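Local coordinates for glycosyl hydrolases family 31 family protein (Aspergillus niger, PDB 6DRU), which catalyses the release of alpha-xylose from the non-reducing terminal glucose of xyloglucan oligosaccharides, at residues 375-380 against 390-395; 442-447 against 474-479; 450-455 against 461-466. All coordinates share one frame; numbering follows the deposited sequence.

Interaction 1: residues 375-380 against 390-395. With XYS (alpha-D-xylopyranose), chain N.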
loop_
_atom_site.group_PDB
_atom_site.type_symbol
_atom_site.label_atom_id
_atom_site.label_comp_id
_atom_site.label_asym_id
_atom_site.label_seq_id
_atom_site.Cartn_x
_atom_site.Cartn_y
_atom_site.Cartn_z
ATOM N N PHE A 375 -9.512 -15.185 29.182
ATOM C CA PHE A 375 -10.967 -15.138 29.128
ATOM C C PHE A 375 -11.542 -16.473 28.682
ATOM O O PHE A 375 -12.558 -16.931 29.219
ATOM C CB PHE A 375 -11.419 -14.018 28.191
ATOM C CG PHE A 375 -12.912 -13.826 28.144
ATOM C CD1 PHE A 375 -13.704 -14.599 27.310
ATOM C CD2 PHE A 375 -13.519 -12.864 28.930
ATOM C CE1 PHE A 375 -15.072 -14.420 27.269
ATOM C CE2 PHE A 375 -14.885 -12.680 28.890
ATOM C CZ PHE A 375 -15.662 -13.459 28.058
ATOM N N LEU A 376 -10.901 -17.117 27.705
ATOM C CA LEU A 376 -11.460 -18.347 27.154
ATOM C C LEU A 376 -11.283 -19.516 28.114
ATOM O O LEU A 376 -12.171 -20.368 28.229
ATOM C CB LEU A 376 -10.819 -18.650 25.800
ATOM C CG LEU A 376 -10.943 -20.077 25.270
ATOM C CD1 LEU A 376 -12.380 -20.377 24.884
ATOM C CD2 LEU A 376 -10.016 -20.273 24.082
ATOM N N TRP A 377 -10.155 -19.565 28.832
ATOM C CA TRP A 377 -9.978 -20.631 29.811
ATOM C C TRP A 377 -10.922 -20.469 30.991
ATOM O O TRP A 377 -11.386 -21.467 31.552
ATOM C CB TRP A 377 -8.534 -20.686 30.305
ATOM C CG TRP A 377 -8.327 -21.821 31.251
ATOM C CD1 TRP A 377 -8.044 -21.741 32.581
ATOM C CD2 TRP A 377 -8.421 -23.216 30.941
ATOM N NE1 TRP A 377 -7.942 -23.002 33.119
ATOM C CE2 TRP A 377 -8.171 -23.925 32.133
ATOM C CE3 TRP A 377 -8.686 -23.935 29.772
ATOM C CZ2 TRP A 377 -8.175 -25.317 32.187
ATOM C CZ3 TRP A 377 -8.692 -25.316 29.828
ATOM C CH2 TRP A 377 -8.438 -25.993 31.027
ATOM N N SER A 378 -11.215 -19.227 31.384
ATOM C CA SER A 378 -12.178 -19.006 32.457
ATOM C C SER A 378 -13.543 -19.578 32.097
ATOM O O SER A 378 -14.300 -19.988 32.985
ATOM C CB SER A 378 -12.284 -17.515 32.767
ATOM O OG SER A 378 -13.016 -16.841 31.759
ATOM N N MET A 379 -13.875 -19.614 30.805
ATOM C CA MET A 379 -15.118 -20.235 30.364
ATOM C C MET A 379 -15.000 -21.755 30.346
ATOM O O MET A 379 -15.894 -22.460 30.828
ATOM C CB MET A 379 -15.504 -19.712 28.978
ATOM C CG MET A 379 -15.863 -18.236 28.944
ATOM S SD MET A 379 -17.317 -17.842 29.931
ATOM C CE MET A 379 -16.582 -16.845 31.223
ATOM N N LEU A 380 -13.901 -22.275 29.793
ATOM C CA LEU A 380 -13.742 -23.721 29.674
ATOM C C LEU A 380 -13.599 -24.385 31.039
ATOM O O LEU A 380 -14.138 -25.476 31.264
ATOM C CB LEU A 380 -12.541 -24.047 28.786
ATOM C CG LEU A 380 -12.610 -23.528 27.347
ATOM C CD1 LEU A 380 -11.519 -24.158 26.493
ATOM C CD2 LEU A 380 -13.983 -23.781 26.748
ATOM N N LYS A 390 -12.360 -32.673 30.903
ATOM C CA LYS A 390 -11.058 -32.052 31.104
ATOM C C LYS A 390 -10.142 -32.184 29.895
ATOM O O LYS A 390 -8.954 -31.866 29.992
ATOM C CB LYS A 390 -10.389 -32.648 32.342
ATOM C CG LYS A 390 -11.315 -32.737 33.543
ATOM C CD LYS A 390 -10.598 -33.268 34.771
ATOM C CE LYS A 390 -11.201 -32.694 36.042
ATOM N NZ LYS A 390 -10.231 -32.704 37.174
ATOM N N ASN A 391 -10.665 -32.633 28.760
ATOM C CA ASN A 391 -9.932 -32.647 27.504
ATOM C C ASN A 391 -10.723 -31.843 26.484
ATOM O O ASN A 391 -11.957 -31.864 26.495
ATOM C CB ASN A 391 -9.707 -34.080 27.016
ATOM C CG ASN A 391 -8.998 -34.939 28.048
ATOM O OD1 ASN A 391 -7.768 -34.955 28.122
ATOM N ND2 ASN A 391 -9.773 -35.653 28.857
ATOM N N PHE A 392 -10.023 -31.121 25.614
ATOM C CA PHE A 392 -10.673 -30.120 24.780
ATOM C C PHE A 392 -10.319 -30.305 23.312
ATOM O O PHE A 392 -9.169 -30.584 22.964
ATOM C CB PHE A 392 -10.301 -28.716 25.247
ATOM C CG PHE A 392 -10.831 -28.388 26.609
ATOM C CD1 PHE A 392 -12.157 -28.035 26.778
ATOM C CD2 PHE A 392 -10.014 -28.466 27.725
ATOM C CE1 PHE A 392 -12.657 -27.742 28.030
ATOM C CE2 PHE A 392 -10.509 -28.176 28.984
ATOM C CZ PHE A 392 -11.833 -27.814 29.136
ATOM N N TRP A 393 -11.325 -30.139 22.461
ATOM C CA TRP A 393 -11.204 -30.291 21.015
ATOM C C TRP A 393 -11.260 -28.897 20.401
ATOM O O TRP A 393 -12.342 -28.331 20.217
ATOM C CB TRP A 393 -12.317 -31.192 20.483
ATOM C CG TRP A 393 -12.202 -31.537 19.035
ATOM C CD1 TRP A 393 -11.182 -31.212 18.192
ATOM C CD2 TRP A 393 -13.145 -32.284 18.256
ATOM N NE1 TRP A 393 -11.433 -31.707 16.938
ATOM C CE2 TRP A 393 -12.631 -32.369 16.950
ATOM C CE3 TRP A 393 -14.375 -32.886 18.539
ATOM C CZ2 TRP A 393 -13.301 -33.034 15.925
ATOM C CZ3 TRP A 393 -15.039 -33.547 17.521
ATOM C CH2 TRP A 393 -14.502 -33.614 16.229
ATOM N N ILE A 394 -10.090 -28.338 20.099
ATOM C CA ILE A 394 -9.990 -26.974 19.576
ATOM C C ILE A 394 -9.990 -27.066 18.054
ATOM O O ILE A 394 -8.948 -27.140 17.403
ATOM C CB ILE A 394 -8.776 -26.237 20.126
ATOM C CG1 ILE A 394 -7.593 -27.196 20.286
ATOM C CG2 ILE A 394 -9.154 -25.594 21.432
ATOM C CD1 ILE A 394 -6.319 -26.529 20.763
ATOM N N ASP A 395 -11.187 -27.042 17.487
ATOM C CA ASP A 395 -11.413 -27.276 16.074
ATOM C C ASP A 395 -11.538 -25.951 15.331
ATOM O O ASP A 395 -11.916 -24.929 15.910
ATOM C CB ASP A 395 -12.679 -28.118 15.893
ATOM C CG ASP A 395 -12.954 -28.471 14.451
ATOM O OD1 ASP A 395 -14.137 -28.419 14.055
ATOM O OD2 ASP A 395 -11.994 -28.774 13.711
HETATM C C1 XYS N . -14.956 -29.629 11.421
HETATM C C2 XYS N . -14.050 -30.704 11.976
HETATM C C3 XYS N . -14.856 -31.966 12.189
HETATM C C4 XYS N . -16.071 -31.657 13.036
HETATM C C5 XYS N . -16.822 -30.491 12.431
HETATM O O1 XYS N . -15.513 -30.070 10.204
HETATM O O2 XYS N . -13.000 -30.952 11.072
HETATM O O3 XYS N . -14.062 -32.932 12.837
HETATM O O4 XYS N . -16.912 -32.785 13.076
HETATM O O5 XYS N . -15.981 -29.362 12.349
#

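Interaction 2: residues 442-447 against 474-479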
loop_
_atom_site.group_PDB
_atom_site.type_symbol
_atom_site.label_atom_id
_atom_site.label_comp_id
_atom_site.label_asym_id
_atom_site.label_seq_id
_atom_site.Cartn_x
_atom_site.Cartn_y
_atom_site.Cartn_z
ATOM N N ALA A 442 -0.844 -20.306 19.161
ATOM C CA ALA A 442 -1.279 -19.635 20.379
ATOM C C ALA A 442 -2.606 -20.175 20.891
ATOM O O ALA A 442 -2.892 -20.043 22.086
ATOM C CB ALA A 442 -1.387 -18.128 20.143
ATOM N N HIS A 443 -3.420 -20.772 20.017
ATOM C CA HIS A 443 -4.655 -21.401 20.475
ATOM C C HIS A 443 -4.359 -22.668 21.270
ATOM O O HIS A 443 -4.973 -22.908 22.316
ATOM C CB HIS A 443 -5.564 -21.703 19.284
ATOM C CG HIS A 443 -6.983 -21.991 19.662
ATOM N ND1 HIS A 443 -7.682 -21.222 20.567
ATOM C CD2 HIS A 443 -7.839 -22.957 19.252
ATOM C CE1 HIS A 443 -8.905 -21.704 20.701
ATOM N NE2 HIS A 443 -9.027 -22.753 19.911
ATOM N N GLN A 444 -3.426 -23.496 20.785
ATOM C CA GLN A 444 -2.945 -24.615 21.589
ATOM C C GLN A 444 -2.373 -24.122 22.910
ATOM O O GLN A 444 -2.619 -24.716 23.967
ATOM C CB GLN A 444 -1.881 -25.403 20.824
ATOM C CG GLN A 444 -2.339 -25.996 19.506
ATOM C CD GLN A 444 -1.232 -26.764 18.811
ATOM O OE1 GLN A 444 -0.369 -26.180 18.155
ATOM N NE2 GLN A 444 -1.245 -28.083 18.958
ATOM N N GLN A 445 -1.606 -23.030 22.862
ATOM C CA GLN A 445 -0.994 -22.473 24.063
ATOM C C GLN A 445 -2.038 -22.060 25.093
ATOM O O GLN A 445 -1.786 -22.153 26.299
ATOM C CB GLN A 445 -0.112 -21.282 23.679
ATOM C CG GLN A 445 0.516 -20.544 24.849
ATOM C CD GLN A 445 1.165 -19.237 24.432
ATOM O OE1 GLN A 445 0.753 -18.606 23.458
ATOM N NE2 GLN A 445 2.186 -18.821 25.172
ATOM N N ALA A 446 -3.211 -21.609 24.642
ATOM C CA ALA A 446 -4.247 -21.184 25.578
ATOM C C ALA A 446 -4.676 -22.323 26.498
ATOM O O ALA A 446 -4.829 -22.124 27.709
ATOM C CB ALA A 446 -5.447 -20.629 24.811
ATOM N N ILE A 447 -4.863 -23.525 25.949
ATOM C CA ILE A 447 -5.266 -24.654 26.785
ATOM C C ILE A 447 -4.067 -25.243 27.512
ATOM O O ILE A 447 -4.201 -25.728 28.643
ATOM C CB ILE A 447 -5.999 -25.722 25.956
ATOM C CG1 ILE A 447 -7.284 -25.152 25.371
ATOM C CG2 ILE A 447 -6.330 -26.934 26.797
ATOM C CD1 ILE A 447 -7.129 -24.737 23.955
ATOM N N ILE A 474 5.569 -24.106 14.149
ATOM C CA ILE A 474 6.887 -24.535 14.595
ATOM C C ILE A 474 6.860 -24.821 16.087
ATOM O O ILE A 474 6.427 -23.987 16.892
ATOM C CB ILE A 474 7.932 -23.464 14.248
ATOM C CG1 ILE A 474 7.931 -23.184 12.744
ATOM C CG2 ILE A 474 9.309 -23.892 14.705
ATOM C CD1 ILE A 474 8.764 -21.988 12.343
ATOM N N GLY A 475 7.322 -26.012 16.465
ATOM C CA GLY A 475 7.409 -26.366 17.866
ATOM C C GLY A 475 6.093 -26.686 18.533
ATOM O O GLY A 475 6.017 -26.675 19.763
ATOM N N SER A 476 5.046 -26.978 17.756
ATOM C CA SER A 476 3.756 -27.318 18.346
ATOM C C SER A 476 3.816 -28.589 19.180
ATOM O O SER A 476 2.915 -28.825 19.994
ATOM C CB SER A 476 2.694 -27.466 17.252
ATOM O OG SER A 476 2.232 -26.204 16.803
ATOM N N GLN A 477 4.854 -29.412 19.005
ATOM C CA GLN A 477 4.965 -30.648 19.768
ATOM C C GLN A 477 5.206 -30.402 21.251
ATOM O O GLN A 477 5.123 -31.351 22.037
ATOM C CB GLN A 477 6.083 -31.527 19.202
ATOM C CG GLN A 477 7.488 -30.988 19.413
ATOM C CD GLN A 477 7.920 -30.031 18.321
ATOM O OE1 GLN A 477 7.145 -29.703 17.423
ATOM N NE2 GLN A 477 9.169 -29.584 18.389
ATOM N N ARG A 478 5.492 -29.163 21.651
ATOM C CA ARG A 478 5.740 -28.861 23.055
ATOM C C ARG A 478 4.474 -28.899 23.901
ATOM O O ARG A 478 4.575 -28.838 25.131
ATOM C CB ARG A 478 6.393 -27.485 23.183
ATOM C CG ARG A 478 5.429 -26.332 22.957
ATOM C CD ARG A 478 6.136 -24.990 23.015
ATOM N NE ARG A 478 7.040 -24.803 21.886
ATOM C CZ ARG A 478 7.764 -23.708 21.682
ATOM N NH1 ARG A 478 7.693 -22.694 22.534
ATOM N NH2 ARG A 478 8.561 -23.626 20.624
ATOM N N PHE A 479 3.300 -28.999 23.286
ATOM C CA PHE A 479 2.033 -28.931 23.998
ATOM C C PHE A 479 1.450 -30.323 24.214
ATOM O O PHE A 479 1.720 -31.256 23.455
ATOM C CB PHE A 479 1.020 -28.078 23.231
ATOM C CG PHE A 479 1.499 -26.689 22.918
ATOM C CD1 PHE A 479 1.755 -25.784 23.933
ATOM C CD2 PHE A 479 1.673 -26.283 21.605
ATOM C CE1 PHE A 479 2.189 -24.503 23.645
ATOM C CE2 PHE A 479 2.105 -25.003 21.311
ATOM C CZ PHE A 479 2.364 -24.112 22.333
#

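Interaction 3: residues 450-455 against 461-466. With NAG (2-acetamido-2-deoxy-beta-D-glucopyranose), chain M.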
loop_
_atom_site.group_PDB
_atom_site.type_symbol
_atom_site.label_atom_id
_atom_site.label_comp_id
_atom_site.label_asym_id
_atom_site.label_seq_id
_atom_site.Cartn_x
_atom_site.Cartn_y
_atom_site.Cartn_z
ATOM N N GLY A 450 -3.808 -23.349 30.521
ATOM C CA GLY A 450 -4.877 -23.724 31.434
ATOM C C GLY A 450 -4.656 -25.080 32.073
ATOM O O GLY A 450 -4.868 -25.251 33.277
ATOM N N PHE A 451 -4.244 -26.068 31.275
ATOM C CA PHE A 451 -3.911 -27.381 31.818
ATOM C C PHE A 451 -2.834 -27.271 32.888
ATOM O O PHE A 451 -3.010 -27.744 34.018
ATOM C CB PHE A 451 -3.451 -28.312 30.696
ATOM C CG PHE A 451 -4.574 -28.918 29.901
ATOM C CD1 PHE A 451 -5.873 -28.898 30.377
ATOM C CD2 PHE A 451 -4.324 -29.512 28.673
ATOM C CE1 PHE A 451 -6.904 -29.458 29.642
ATOM C CE2 PHE A 451 -5.348 -30.073 27.935
ATOM C CZ PHE A 451 -6.640 -30.046 28.420
ATOM N N ARG A 452 -1.706 -26.642 32.547
ATOM C CA ARG A 452 -0.586 -26.567 33.477
ATOM C C ARG A 452 -0.920 -25.730 34.705
ATOM O O ARG A 452 -0.344 -25.949 35.777
ATOM C CB ARG A 452 0.641 -26.000 32.763
ATOM C CG ARG A 452 1.123 -26.850 31.599
ATOM C CD ARG A 452 1.532 -28.232 32.063
ATOM N NE ARG A 452 2.067 -29.039 30.972
ATOM C CZ ARG A 452 2.501 -30.287 31.113
ATOM N NH1 ARG A 452 2.463 -30.872 32.303
ATOM N NH2 ARG A 452 2.975 -30.950 30.068
ATOM N N ASN A 453 -1.856 -24.784 34.580
ATOM C CA ASN A 453 -2.229 -23.958 35.724
ATOM C C ASN A 453 -3.087 -24.737 36.713
ATOM O O ASN A 453 -2.921 -24.600 37.930
ATOM C CB ASN A 453 -2.968 -22.704 35.251
ATOM C CG ASN A 453 -3.302 -21.751 36.388
ATOM O OD1 ASN A 453 -4.472 -21.544 36.711
ATOM N ND2 ASN A 453 -2.276 -21.162 36.995
ATOM N N ALA A 454 -4.010 -25.556 36.208
ATOM C CA ALA A 454 -4.890 -26.311 37.093
ATOM C C ALA A 454 -4.129 -27.391 37.854
ATOM O O ALA A 454 -4.404 -27.634 39.035
ATOM C CB ALA A 454 -6.037 -26.926 36.291
ATOM N N THR A 455 -3.171 -28.043 37.203
ATOM C CA THR A 455 -2.449 -29.162 37.798
ATOM C C THR A 455 -1.177 -28.747 38.525
ATOM O O THR A 455 -0.503 -29.611 39.096
ATOM C CB THR A 455 -2.104 -30.201 36.723
ATOM O OG1 THR A 455 -1.242 -29.611 35.742
ATOM C CG2 THR A 455 -3.371 -30.705 36.043
ATOM N N SER A 461 6.504 -31.495 31.292
ATOM C CA SER A 461 6.354 -32.634 32.184
ATOM C C SER A 461 5.175 -33.494 31.733
ATOM O O SER A 461 4.528 -33.224 30.718
ATOM C CB SER A 461 6.178 -32.163 33.627
ATOM O OG SER A 461 4.941 -31.498 33.804
ATOM N N ALA A 462 4.892 -34.546 32.498
ATOM C CA ALA A 462 3.840 -35.483 32.122
ATOM C C ALA A 462 2.488 -34.783 32.052
ATOM O O ALA A 462 2.139 -33.976 32.919
ATOM C CB ALA A 462 3.785 -36.641 33.117
ATOM N N CYS A 463 1.726 -35.096 31.006
ATOM C CA CYS A 463 0.401 -34.522 30.827
ATOM C C CYS A 463 -0.637 -35.320 31.601
ATOM O O CYS A 463 -0.559 -36.549 31.690
ATOM C CB CYS A 463 0.013 -34.497 29.346
ATOM S SG CYS A 463 1.099 -33.558 28.252
ATOM N N ASP A 464 -1.609 -34.612 32.169
ATOM C CA ASP A 464 -2.798 -35.255 32.713
ATOM C C ASP A 464 -3.938 -35.284 31.710
ATOM O O ASP A 464 -4.780 -36.188 31.758
ATOM C CB ASP A 464 -3.263 -34.536 33.982
ATOM C CG ASP A 464 -2.447 -34.914 35.202
ATOM O OD1 ASP A 464 -1.488 -35.703 35.060
ATOM O OD2 ASP A 464 -2.764 -34.417 36.302
ATOM N N HIS A 465 -3.978 -34.314 30.800
ATOM C CA HIS A 465 -5.035 -34.202 29.810
ATOM C C HIS A 465 -4.423 -33.759 28.489
ATOM O O HIS A 465 -3.279 -33.299 28.432
ATOM C CB HIS A 465 -6.119 -33.225 30.276
ATOM C CG HIS A 465 -6.522 -33.417 31.705
ATOM N ND1 HIS A 465 -7.403 -34.400 32.105
ATOM C CD2 HIS A 465 -6.147 -32.766 32.831
ATOM C CE1 HIS A 465 -7.561 -34.338 33.416
ATOM N NE2 HIS A 465 -6.810 -33.355 33.880
ATOM N N VAL A 466 -5.197 -33.900 27.413
ATOM C CA VAL A 466 -4.745 -33.566 26.070
ATOM C C VAL A 466 -5.753 -32.635 25.412
ATOM O O VAL A 466 -6.869 -32.440 25.893
ATOM C CB VAL A 466 -4.530 -34.815 25.190
ATOM C CG1 VAL A 466 -3.616 -35.808 25.878
ATOM C CG2 VAL A 466 -5.867 -35.456 24.858
HETATM C C1 NAG M . -2.661 -20.225 38.071
HETATM C C2 NAG M . -1.786 -19.924 39.274
HETATM C C3 NAG M . -2.536 -19.352 40.426
HETATM C C4 NAG M . -3.471 -18.250 39.980
HETATM C C5 NAG M . -4.321 -18.732 38.828
HETATM C C6 NAG M . -5.236 -17.619 38.372
HETATM C C7 NAG M . -1.647 -22.287 40.160
HETATM C C8 NAG M . -0.749 -23.446 40.534
HETATM N N2 NAG M . -1.055 -21.089 39.663
HETATM O O3 NAG M . -1.621 -18.879 41.387
HETATM O O4 NAG M . -4.303 -17.877 41.053
HETATM O O5 NAG M . -3.474 -19.115 37.774
HETATM O O6 NAG M . -5.972 -18.048 37.249
HETATM O O7 NAG M . -2.851 -22.411 40.294
#

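Interaction 1: residues 375-380 against 390-395
The F392 ring carries L380 over one face: CD1 of L380 lies 4.2 Å from the centroid of the F392 ring and 21° off its normal, a CH-pi contact displaced toward the rim. W377 reaches the same phenyl group at an oblique angle. Its six-membered ring is turned 75° against that of F392, and CZ3 of W377 comes within 3.5 Å of CE2 of F392. The indole extends this far because CG of W377 stands anti to the backbone N (chi1 -177°), although its CB does not point at the strand. L380 does face F392, and its CB sits 3.8 Å from CE1 of F392. No hydrogen bond crosses between the segments, so the evidence is for apolar packing alone. The next residue, W393, leaves the strand in another direction and meets O3 of the bound xylose at its indole edge, with CZ2 of W393 3.2 Å from O3. OD1 of D395, the probable active-site carboxylate, approaches O5 of the sugar to 2.7 Å. Helix 370-385 covers the outside of parallel strand 391-394, as in the beta-alpha-beta crossovers of a TIM barrel, here the GH31 catalytic domain, and the strand leads to the xylose pocket.

Interaction 2: residues 442-447 against 474-479
Q444 and Q445 of the helix meet F479 through aliphatic atoms. CB of Q444 is 3.7 Å from CD2 of F479 and makes an off-centre CH-pi contact, 29° from the ring normal. CA of Q445 approaches CE1 of F479 to 3.8 Å, and the backbone N of Q445 sits over the rim of one face. The amide of Q444 travels further: its chain runs extended past CG (chi2 -180°), which carries OE1 of Q444 to within 2.9 Å of OG of S476. The other end of the same amide, NE2, bonds to OG of S481, so this buried glutamine has one partner in 474-479 and the other in the strand that follows, 481-484.

In the second shell, S476 OG accepts from the backbone N of Y473. CG of R478 covers the centre of the opposite face of F479 at a height of 3.6 Å, while W441 meets the phenyl group edge-to-face. R478 is itself tied back, its NE donating to O of G475 over 3.0 Å. That oxygen takes both N and NE of R478, from opposite faces of its plane, which pins the side chain back on the 3-10 turn 476-478. In this TIM barrel the loop between parallel strands 467-469 and 481-484 contains this short 3-10 turn and packs on barrel helix 439-455.

Interaction 3: residues 450-455 against 461-466
R452 ties the last turns of helix 439-455 to residues 461-466, within the connection that returns the TIM-barrel chain from an outer helix to the barrel strand 467-469. From CB the side chain bends at once, chi2 being -61°, and then runs straight through CD to the guanidinium, so a CB that is not aimed at the loop still delivers a tip that reaches it. NE faces back along the helix and forms a salt bridge with E448, one turn earlier. The two terminal nitrogens divide the loop carbonyls between them: NH2 donates to O of S461 at 2.8 Å with an N-H...O angle of 155°, and NH1 donates to O of A462 at 3.2 Å and 144°. Both oxygens lie near the guanidinium plane, at its edge, whereas the donors stand above the carbonyl planes and not on a lone pair. NH2 also passes 3.7 Å from SG of C463, which forms the disulfide with C480. With a salt bridge at NE and a carbonyl at each terminal nitrogen, the rotation of the group is well restrained, and the nearby carboxylate probably favours its positive charge. OG of S461 is close to NH1 but badly angled for a bond; its hydrogen bond goes to O of K458.

One residue back, F451 supplies the apolar part. CB of H465 lies over one face of its ring, 3.9 Å from the centroid, and the imidazole itself is only obliquely set against the phenyl group. O of V466 comes to the ring edge, 3.5 Å from CE2 of F451. T455 adds a smaller touch, its CG2 lying 3.8 Å from OD2 of D464. N453 points to another side of the helix and is glycosylated, ND2 being joined to C1 of an N-acetylglucosamine at 1.5 Å.

Reading from the N terminus, interaction 1 comes first, closing the short turn between helix 370-385 and strand 391-394 before either of the others opens. Interaction 2 then spans the chain from helix 439-455 to the loop at 474-479, and interaction 3 is nested inside it, joining the end of the same helix to residues 461-466. None of the three crosses another. Interaction 1 touches both of the others: CG2 of I394 packs on CD1 of I447 at 3.3 Å, and OD1 of N391 probably accepts a hydrogen bond from N of V466 at 2.9 Å. Interactions 2 and 3 are joined through their shared helix. Together they tie two outer helices to strand 391-394 and to the loops on either side of strand 467-469.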